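IclR transcriptional regulator (Thermotoga maritima, PDB 1MKM) probably binds DNA as a transcription factor of the IclR family, which pairs a winged helix-turn-helix domain with an effector-binding domain. Local coordinates at the interface of chains A and B and the interface of chains A and C. Coordinates in Å, arbitrary orientation; residue numbers count along the deposited sequence, not the author numbering. Chains: chain A/B/C, IclR transcriptional regulator.

Contact 1: the interface of chains A and B. Residues chain A 122-125, 194; chain B 116, 119-121.
B:Ser120 is set between A:Val124 and A:Glu194 in a loop-to-loop interface of two effector-binding domains, a contact that probably helps hold chains A and B together in the deposited tetramer, though the structure alone does not show this pairing to be biological. On the A side, residues 122-125 lie between strands 108-115 and 130-132, and A:Glu194 lies in the loop between strands 187-190 and 197-205. The hydroxyl of B:Ser120 takes a nearly straight hydrogen bond from the backbone amide, A:Val124 N to B:Ser120 OG, 2.9 Å and 163° at the hydrogen. Its backbone amide binds the A:Glu194 carboxylate, B:Ser120 N to A:Glu194 OE2, 2.7 Å, approaching from above the carboxylate plane, 37° out of it. Because OG sits beside its own backbone N (chi1 -48°), the hydroxyl also faces this oxygen and can donate weakly, with B:Ser120 OG 3.2 Å from A:Glu194 OE2. One serine thus joins two separate loops of chain A through its amide and its hydroxyl. A:Glu194 reaches across with its chain extended beyond CG, and its CD packs 3.8 Å from B:Ser120 CB. On another side, A:Met123 CA lies 4.0 Å from the same B:Ser120 CB. The A:Val124 side chain passes B:Glu116 in the opposite direction, and its two branches divide the work: CG1 comes 3.4 Å from B:Ser120 OG, while CG2 stands 4.0 Å from the carboxylate oxygen B:Glu116 OE1.

Contact 2: the interface of chains A and C. Residues chain A 207-208; chain C 65, 68-69, 72, 76.
C:Arg76 NH2, a guanidinium nitrogen, gives a weak hydrogen bond to the side-chain amide oxygen A:Asn208 OD1, 3.1 Å away and strongly bent, 122° at the hydrogen. It marks one end of a contact between the turn of A that joins strands 197-205 and 211-220 and the helix 66-75 of C with its flanking residues C:Tyr65 and C:Arg76; this is the linker helix that in IclR-family regulators connects the winged helix-turn-helix domain to the effector-binding domain. The two side chains slide past each other in opposite directions, with amide and guanidinium planes 53° apart, so they meet through NH2 and OD1 and not as stacked planes. A bend at chi3 in the otherwise extended C:Arg76 chain turns the guanidinium toward A:Asn208.

The larger part of the contact belongs to A:His207, whose imidazole lies against the linker helix. Its CG stands between the backbone N and the carbonyl carbon (chi1 75°), and the ring crosses C:Glu69 obliquely. C:Glu69 CA sits over one ring face, 3.8 Å from the A:His207 ring centroid, in a CH-pi contact displaced toward the rim, where A:His207 NE2 is 3.4 Å from that C:Glu69 CA. The extended C:Glu69 side chain runs on past the neighbouring ring carbon, its CG 3.6 Å from A:His207 CD2, using its methylenes and not its carboxylate. On the same side of the ring, but out beyond its CE1 corner, C:Ile68 offers its CG2 methyl, 3.9 Å from A:His207 CE1. C:Tyr65 CD1 is the ring atom nearest to A:His207 CB. C:Ser72 OG lies at the imidazole edge, in plane, 3.8 Å from A:His207 NE2, too long for a hydrogen bond; its hydroxyl instead donates one turn back along the helix, C:Ser72 OG to the carbonyl C:Ile68 O, 3.3 Å, tilted from the carbonyl plane.

Contact 1: the interface of chains A and B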
ATOM      1  N   PRO A 122     -14.558   5.350  11.830  1.00 62.28           N
ATOM      2  CA  PRO A 122     -13.934   4.115  11.347  1.00 60.03           C
ATOM      3  C   PRO A 122     -14.383   3.901   9.897  1.00 55.99           C
ATOM      4  O   PRO A 122     -15.577   3.812   9.617  1.00 64.87           O
ATOM      5  CB  PRO A 122     -14.497   3.056  12.297  1.00 55.96           C
ATOM      6  CG  PRO A 122     -14.714   3.815  13.552  1.00 52.23           C
ATOM      7  CD  PRO A 122     -15.322   5.095  13.064  1.00 57.68           C
ATOM      8  N   MET A 123     -13.429   3.836   8.978  1.00 59.90           N
ATOM      9  CA  MET A 123     -13.746   3.662   7.569  1.00 58.16           C
ATOM     10  C   MET A 123     -13.372   2.278   7.041  1.00 58.01           C
ATOM     11  O   MET A 123     -12.349   1.703   7.421  1.00 52.53           O
ATOM     12  CB  MET A 123     -13.028   4.724   6.750  1.00 62.29           C
ATOM     13  CG  MET A 123     -13.208   6.139   7.262  1.00 55.20           C
ATOM     14  SD  MET A 123     -14.484   7.038   6.384  1.00 63.72           S
ATOM     15  CE  MET A 123     -13.790   7.112   4.720  1.00 62.05           C
ATOM     16  N   VAL A 124     -14.211   1.768   6.143  1.00 60.23           N
ATOM     17  CA  VAL A 124     -14.016   0.455   5.538  1.00 58.36           C
ATOM     18  C   VAL A 124     -12.873   0.469   4.515  1.00 57.52           C
ATOM     19  O   VAL A 124     -12.334  -0.576   4.152  1.00 63.63           O
ATOM     20  CB  VAL A 124     -15.321  -0.007   4.846  1.00 52.90           C
ATOM     21  CG1 VAL A 124     -15.388   0.545   3.437  1.00 38.91           C
ATOM     22  CG2 VAL A 124     -15.430  -1.521   4.878  1.00 56.21           C
ATOM     23  N   SER A 125     -12.509   1.663   4.060  1.00 55.54           N
ATOM     24  CA  SER A 125     -11.438   1.846   3.088  1.00 57.15           C
ATOM     25  C   SER A 125     -10.102   1.357   3.642  1.00 64.22           C
ATOM     26  O   SER A 125      -9.770   1.612   4.803  1.00 67.54           O
ATOM     27  CB  SER A 125     -11.304   3.324   2.733  1.00 65.17           C
ATOM     28  OG  SER A 125     -10.776   4.058   3.829  1.00 62.78           O
ATOM     29  N   GLU A 194     -20.264   8.057  -0.228  1.00 43.85           N
ATOM     30  CA  GLU A 194     -21.035   7.294   0.735  1.00 46.93           C
ATOM     31  C   GLU A 194     -22.007   8.211   1.455  1.00 51.19           C
ATOM     32  O   GLU A 194     -21.764   9.415   1.607  1.00 49.96           O
ATOM     33  CB  GLU A 194     -20.107   6.634   1.753  1.00 43.01           C
ATOM     34  CG  GLU A 194     -19.067   5.735   1.133  1.00 44.67           C
ATOM     35  CD  GLU A 194     -18.099   5.185   2.160  1.00 40.22           C
ATOM     36  OE1 GLU A 194     -17.323   5.988   2.683  1.00 43.42           O
ATOM     37  OE2 GLU A 194     -18.117   3.972   2.455  1.00 44.83           O
TER
ATOM     38  N   GLU B 116     -17.737  -5.343   9.904  1.00 43.57           N
ATOM     39  CA  GLU B 116     -17.964  -4.160   9.086  1.00 49.83           C
ATOM     40  C   GLU B 116     -18.767  -4.507   7.837  1.00 53.42           C
ATOM     41  O   GLU B 116     -18.688  -5.618   7.313  1.00 55.55           O
ATOM     42  CB  GLU B 116     -16.636  -3.513   8.683  1.00 42.05           C
ATOM     43  CG  GLU B 116     -15.797  -3.012   9.847  1.00 48.65           C
ATOM     44  CD  GLU B 116     -14.627  -2.151   9.396  1.00 62.01           C
ATOM     45  OE1 GLU B 116     -13.914  -2.565   8.456  1.00 68.16           O
ATOM     46  OE2 GLU B 116     -14.413  -1.063   9.979  1.00 58.65           O
ATOM     47  N   GLN B 119     -20.126  -0.617   3.134  1.00 50.47           N
ATOM     48  CA  GLN B 119     -19.837   0.818   3.096  1.00 55.72           C
ATOM     49  C   GLN B 119     -19.562   1.364   4.503  1.00 52.47           C
ATOM     50  O   GLN B 119     -20.066   0.835   5.498  1.00 40.44           O
ATOM     51  CB  GLN B 119     -20.996   1.578   2.434  1.00 63.09           C
ATOM     52  CG  GLN B 119     -22.236   0.735   2.198  1.00 76.58           C
ATOM     53  CD  GLN B 119     -22.986   0.424   3.483  1.00 88.53           C
ATOM     54  OE1 GLN B 119     -23.595   1.313   4.090  1.00 93.81           O
ATOM     55  NE2 GLN B 119     -22.941  -0.839   3.910  1.00 84.18           N
ATOM     56  N   SER B 120     -18.726   2.396   4.578  1.00 48.12           N
ATOM     57  CA  SER B 120     -18.399   3.011   5.864  1.00 50.98           C
ATOM     58  C   SER B 120     -19.656   3.741   6.375  1.00 55.65           C
ATOM     59  O   SER B 120     -20.360   4.397   5.597  1.00 56.43           O
ATOM     60  CB  SER B 120     -17.263   4.026   5.687  1.00 59.55           C
ATOM     61  OG  SER B 120     -16.184   3.489   4.936  1.00 60.99           O
ATOM     62  N   ILE B 121     -19.960   3.617   7.662  1.00 54.69           N
ATOM     63  CA  ILE B 121     -21.126   4.305   8.219  1.00 55.98           C
ATOM     64  C   ILE B 121     -20.656   5.319   9.253  1.00 57.11           C
ATOM     65  O   ILE B 121     -19.695   5.070   9.973  1.00 46.28           O
ATOM     66  CB  ILE B 121     -22.116   3.315   8.858  1.00 61.20           C
ATOM     67  CG1 ILE B 121     -21.411   2.442   9.903  1.00 51.82           C
ATOM     68  CG2 ILE B 121     -22.762   2.462   7.751  1.00 63.94           C
ATOM     69  CD1 ILE B 121     -22.345   1.406  10.549  1.00 48.96           C
TER

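Contact 2: the interface of chains A and C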
ATOM      1  N   HIS A 207       6.531  16.968 -10.717  1.00 71.36           N
ATOM      2  CA  HIS A 207       7.304  18.087 -11.251  1.00 73.11           C
ATOM      3  C   HIS A 207       6.735  18.678 -12.549  1.00 76.54           C
ATOM      4  O   HIS A 207       6.969  19.855 -12.853  1.00 71.84           O
ATOM      5  CB  HIS A 207       8.778  17.696 -11.453  1.00 67.01           C
ATOM      6  CG  HIS A 207       9.020  16.822 -12.641  1.00 50.19           C
ATOM      7  ND1 HIS A 207       8.771  15.466 -12.632  1.00 63.88           N
ATOM      8  CD2 HIS A 207       9.439  17.119 -13.893  1.00 46.16           C
ATOM      9  CE1 HIS A 207       9.023  14.965 -13.828  1.00 56.28           C
ATOM     10  NE2 HIS A 207       9.428  15.947 -14.611  1.00 62.02           N
ATOM     11  N   ASN A 208       5.989  17.870 -13.306  1.00 74.95           N
ATOM     12  CA  ASN A 208       5.385  18.324 -14.559  1.00 72.68           C
ATOM     13  C   ASN A 208       3.999  18.931 -14.357  1.00 71.98           C
ATOM     14  O   ASN A 208       3.323  19.286 -15.325  1.00 67.94           O
ATOM     15  CB  ASN A 208       5.283  17.171 -15.564  1.00 81.13           C
ATOM     16  CG  ASN A 208       6.574  16.946 -16.327  1.00 90.72           C
ATOM     17  OD1 ASN A 208       7.171  17.888 -16.856  1.00 79.25           O
ATOM     18  ND2 ASN A 208       7.007  15.690 -16.403  1.00 92.65           N
TER
ATOM     19  N   TYR C  65      13.877  13.771  -6.956  1.00 42.62           N
ATOM     20  CA  TYR C  65      13.066  13.869  -8.157  1.00 46.34           C
ATOM     21  C   TYR C  65      13.828  14.399  -9.359  1.00 46.52           C
ATOM     22  O   TYR C  65      13.410  14.194 -10.493  1.00 55.79           O
ATOM     23  CB  TYR C  65      11.898  14.813  -7.889  1.00 46.21           C
ATOM     24  CG  TYR C  65      12.301  16.260  -8.049  1.00 52.74           C
ATOM     25  CD1 TYR C  65      12.179  16.903  -9.285  1.00 46.66           C
ATOM     26  CD2 TYR C  65      12.906  16.957  -7.003  1.00 53.15           C
ATOM     27  CE1 TYR C  65      12.651  18.189  -9.480  1.00 49.02           C
ATOM     28  CE2 TYR C  65      13.391  18.257  -7.190  1.00 46.47           C
ATOM     29  CZ  TYR C  65      13.259  18.860  -8.430  1.00 53.81           C
ATOM     30  OH  TYR C  65      13.741  20.133  -8.639  1.00 65.25           O
ATOM     31  N   ILE C  68      14.416  12.195 -12.251  1.00 46.05           N
ATOM     32  CA  ILE C  68      13.141  11.929 -12.910  1.00 44.44           C
ATOM     33  C   ILE C  68      12.864  13.065 -13.891  1.00 47.82           C
ATOM     34  O   ILE C  68      12.525  12.839 -15.056  1.00 52.90           O
ATOM     35  CB  ILE C  68      11.983  11.837 -11.899  1.00 35.44           C
ATOM     36  CG1 ILE C  68      12.230  10.673 -10.930  1.00 43.49           C
ATOM     37  CG2 ILE C  68      10.692  11.618 -12.638  1.00 32.03           C
ATOM     38  CD1 ILE C  68      11.324  10.638  -9.694  1.00 36.44           C
ATOM     39  N   GLU C  69      13.023  14.297 -13.421  1.00 37.71           N
ATOM     40  CA  GLU C  69      12.825  15.450 -14.284  1.00 38.45           C
ATOM     41  C   GLU C  69      13.801  15.427 -15.477  1.00 40.23           C
ATOM     42  O   GLU C  69      13.434  15.768 -16.607  1.00 40.81           O
ATOM     43  CB  GLU C  69      13.051  16.742 -13.490  1.00 35.44           C
ATOM     44  CG  GLU C  69      12.866  17.999 -14.319  1.00 47.69           C
ATOM     45  CD  GLU C  69      13.346  19.268 -13.621  1.00 45.43           C
ATOM     46  OE1 GLU C  69      13.783  19.203 -12.450  1.00 54.76           O
ATOM     47  OE2 GLU C  69      13.286  20.336 -14.261  1.00 47.63           O
ATOM     48  N   SER C  72      12.771  12.974 -18.286  1.00 48.02           N
ATOM     49  CA  SER C  72      11.649  13.515 -19.067  1.00 48.58           C
ATOM     50  C   SER C  72      12.118  14.544 -20.077  1.00 41.60           C
ATOM     51  O   SER C  72      11.627  14.576 -21.203  1.00 46.08           O
ATOM     52  CB  SER C  72      10.613  14.162 -18.150  1.00 47.93           C
ATOM     53  OG  SER C  72      10.131  13.222 -17.225  1.00 53.97           O
ATOM     54  N   ARG C  76      11.800  14.156 -23.865  1.00 58.41           N
ATOM     55  CA  ARG C  76      11.098  15.288 -24.453  1.00 55.84           C
ATOM     56  C   ARG C  76      11.753  15.735 -25.759  1.00 54.56           C
ATOM     57  O   ARG C  76      11.152  16.473 -26.536  1.00 52.12           O
ATOM     58  CB  ARG C  76      11.095  16.431 -23.434  1.00 68.25           C
ATOM     59  CG  ARG C  76      10.181  17.595 -23.723  1.00 69.61           C
ATOM     60  CD  ARG C  76      10.142  18.516 -22.506  1.00 76.17           C
ATOM     61  NE  ARG C  76       9.723  17.788 -21.308  1.00 78.37           N
ATOM     62  CZ  ARG C  76       9.645  18.318 -20.089  1.00 77.67           C
ATOM     63  NH1 ARG C  76       9.955  19.591 -19.891  1.00 75.55           N
ATOM     64  NH2 ARG C  76       9.259  17.572 -19.064  1.00 81.11           N
TER

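The C-alpha centres of contact 1 and contact 2 lie about 37 Å apart, and the two share no residue, so chain A meets its two neighbours through separate surfaces. Strand 197-205 nevertheless runs between them: the loop before it serves contact 1 and the turn after it serves contact 2. Contact 1 joins effector-binding domains, whereas contact 2 sets this domain of A against the linker helix of C, whose DNA-binding domain lies beside that of A. Chain A therefore bridges B and C in the deposited tetramer, and contact 2 could help relate effector-domain position to DNA-binding-domain orientation.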